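DNA endonuclease I-CeuI (Chlamydomonas eugametos, PDB 2EX5) cuts DNA as a LAGLIDADG homing endonuclease, a homodimer that makes a staggered break near the intron insertion site of the 23S rRNA gene. Local coordinates at a contact of chain A with DNA. Coordinates in Å, arbitrary orientation; residue numbers count along the deposited sequence, not the author numbering.

A contact of chain A with DNA. Residues 66, 152, 185-188. With nucleotides of chain B.
The turn that follows helix 171-185, residues Arg186 to Gln188, meets the backbone of chain B at the phosphate joining DA17 to DC18. Two successive peptide N-H groups grip the same phosphate oxygen: Lys187 N reaches OP1 of DC18 at 2.8 Å. That bond is nearly straight (172° at H). Gln188 N reaches OP1 of DC18 at 3.2 Å with a more bent approach. Main-chain donors read the position of the phosphate rather than the identity of the base.

Arg152 approaches the other oxygen. Its NH1 lies 3.4 Å from OP2 of DC18, a weak hydrogen bond within a salt bridge, while NH2 donates to Met185 O at 2.8 Å, close to the guanidinium plane. The bend at chi3 (72°) brings the guanidinium to the C-terminal end of helix 171-185, and the Met185 methyl CE lies over the centre of one face. Arg152 thus ties the last turn of helix 171-185 to the phosphate, and its charge probably adds to the binding.

Waters extend the grip. Arg186 NE holds a water that also contacts OP1, and its NH2 holds a second, bonded in turn to the O3' of DC18; both lie at the guanidinium edge, in plane.

Gln188 sends an extended side chain along the sugars on the minor-groove side, its NE2 touching DC18 O4'. OE1 comes within 3.2 Å of DA17 N3, but two acceptors face each other there, so the amide may be modelled flipped. From the major-groove side, Asn66 puts ND2 3.6 Å from C6 of DC18; chi1 of 59° sends the amide toward C5 and C6 while CB stays by the DA17 sugar. The Lys187 CB packs against the DA17 sugar.

The site gathers Asn66 from strand 63-71, part of the DNA-binding sheet, Arg152 from helix 147-164, and the turn after helix 171-185, where the helical layer behind the sheet comes down to the DNA backbone.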
loop_
_atom_site.group_PDB
_atom_site.type_symbol
_atom_site.label_atom_id
_atom_site.label_comp_id
_atom_site.label_asym_id
_atom_site.label_seq_id
_atom_site.Cartn_x
_atom_site.Cartn_y
_atom_site.Cartn_z
ATOM N N ASN A 66 4.931 7.525 -12.699
ATOM C CA ASN A 66 3.945 7.584 -13.780
ATOM C C ASN A 66 4.313 8.581 -14.847
ATOM O O ASN A 66 5.191 9.429 -14.636
ATOM C CB ASN A 66 2.546 7.762 -13.200
ATOM C CG ASN A 66 2.429 9.059 -12.351
ATOM O OD1 ASN A 66 2.234 8.991 -11.104
ATOM N ND2 ASN A 66 2.504 10.195 -13.026
ATOM N N ARG A 152 8.393 -1.169 -14.789
ATOM C CA ARG A 152 8.018 0.289 -14.784
ATOM C C ARG A 152 9.237 1.102 -14.411
ATOM O O ARG A 152 9.549 2.110 -14.995
ATOM C CB ARG A 152 6.902 0.573 -13.791
ATOM C CG ARG A 152 5.590 0.008 -14.190
ATOM C CD ARG A 152 4.479 0.412 -13.217
ATOM N NE ARG A 152 4.105 1.810 -13.343
ATOM C CZ ARG A 152 3.234 2.321 -14.234
ATOM N NH1 ARG A 152 2.939 3.623 -14.226
ATOM N NH2 ARG A 152 2.653 1.546 -15.128
ATOM N N MET A 185 3.232 1.994 -20.422
ATOM C CA MET A 185 3.081 2.213 -18.943
ATOM C C MET A 185 1.746 2.752 -18.494
ATOM O O MET A 185 1.499 2.923 -17.233
ATOM C CB MET A 185 4.155 3.133 -18.419
ATOM C CG MET A 185 5.540 2.727 -18.854
ATOM S SD MET A 185 6.696 3.922 -18.230
ATOM C CE MET A 185 6.471 3.570 -16.430
ATOM N N ARG A 186 0.839 3.003 -19.466
ATOM C CA ARG A 186 -0.466 3.537 -19.037
ATOM C C ARG A 186 -1.261 2.668 -18.121
ATOM O O ARG A 186 -1.313 1.467 -18.272
ATOM C CB ARG A 186 -1.338 3.990 -20.190
ATOM C CG ARG A 186 -0.735 5.064 -21.013
ATOM C CD ARG A 186 -1.718 5.422 -22.114
ATOM N NE ARG A 186 -2.896 6.128 -21.601
ATOM C CZ ARG A 186 -3.799 6.679 -22.384
ATOM N NH1 ARG A 186 -3.722 6.521 -23.744
ATOM N NH2 ARG A 186 -4.792 7.339 -21.815
ATOM N N LYS A 187 -1.950 3.244 -17.158
ATOM C CA LYS A 187 -2.784 2.430 -16.266
ATOM C C LYS A 187 -4.239 2.906 -16.301
ATOM O O LYS A 187 -5.159 2.192 -15.816
ATOM C CB LYS A 187 -2.309 2.701 -14.852
ATOM C CG LYS A 187 -1.813 1.575 -14.086
ATOM C CD LYS A 187 -0.583 1.066 -14.578
ATOM C CE LYS A 187 -0.711 -0.398 -14.623
ATOM N NZ LYS A 187 -1.676 -0.847 -13.627
ATOM N N GLN A 188 -4.455 4.095 -16.856
ATOM C CA GLN A 188 -5.836 4.706 -16.935
ATOM C C GLN A 188 -6.355 4.989 -18.379
ATOM O O GLN A 188 -7.167 5.870 -18.552
ATOM C CB GLN A 188 -5.869 6.048 -16.155
ATOM C CG GLN A 188 -5.540 5.879 -14.719
ATOM C CD GLN A 188 -5.348 7.179 -14.006
ATOM O OE1 GLN A 188 -5.504 7.230 -12.809
ATOM N NE2 GLN A 188 -5.118 8.250 -14.740
ATOM P P DA B 17 -0.229 3.006 -9.738
ATOM O OP1 DA B 17 -0.470 1.699 -10.367
ATOM O OP2 DA B 17 1.165 3.499 -9.506
ATOM O "O5'" DA B 17 -0.881 4.211 -10.599
ATOM C "C5'" DA B 17 -2.281 4.084 -11.145
ATOM C "C4'" DA B 17 -2.574 5.321 -11.994
ATOM O "O4'" DA B 17 -2.801 6.404 -11.020
ATOM C "C3'" DA B 17 -1.405 5.791 -12.810
ATOM O "O3'" DA B 17 -1.885 5.998 -14.108
ATOM C "C2'" DA B 17 -0.999 7.141 -12.094
ATOM C "C1'" DA B 17 -2.297 7.600 -11.474
ATOM N N9 DA B 17 -2.266 8.675 -10.434
ATOM C C8 DA B 17 -1.285 8.990 -9.471
ATOM N N7 DA B 17 -1.606 10.011 -8.732
ATOM C C5 DA B 17 -2.851 10.456 -9.244
ATOM C C6 DA B 17 -3.746 11.527 -8.935
ATOM N N6 DA B 17 -3.562 12.471 -8.001
ATOM N N1 DA B 17 -4.901 11.629 -9.652
ATOM C C2 DA B 17 -5.154 10.731 -10.643
ATOM N N3 DA B 17 -4.418 9.650 -11.017
ATOM C C4 DA B 17 -3.262 9.599 -10.277
ATOM P P DC B 18 -0.990 6.261 -15.395
ATOM O OP1 DC B 18 -1.835 5.964 -16.561
ATOM O OP2 DC B 18 0.224 5.467 -15.181
ATOM O "O5'" DC B 18 -0.386 7.733 -15.443
ATOM C "C5'" DC B 18 -0.814 8.967 -16.120
ATOM C "C4'" DC B 18 -2.214 9.443 -15.721
ATOM O "O4'" DC B 18 -2.268 9.660 -14.297
ATOM C "C3'" DC B 18 -2.633 10.794 -16.286
ATOM O "O3'" DC B 18 -3.272 10.561 -17.539
ATOM C "C2'" DC B 18 -3.583 11.440 -15.247
ATOM C "C1'" DC B 18 -3.016 10.823 -13.985
ATOM N N1 DC B 18 -2.170 11.650 -12.950
ATOM C C2 DC B 18 -2.851 12.660 -12.302
ATOM O O2 DC B 18 -3.975 12.802 -12.738
ATOM N N3 DC B 18 -2.272 13.429 -11.298
ATOM C C4 DC B 18 -1.029 13.123 -10.941
ATOM N N4 DC B 18 -0.511 13.903 -9.987
ATOM C C5 DC B 18 -0.270 12.094 -11.591
ATOM C C6 DC B 18 -0.862 11.366 -12.611
HETATM O O HOH W 1 -3.073 6.966 -18.909
HETATM O O HOH W 2 -5.052 8.424 -19.005
HETATM O O HOH W 3 2.427 5.908 -16.267
#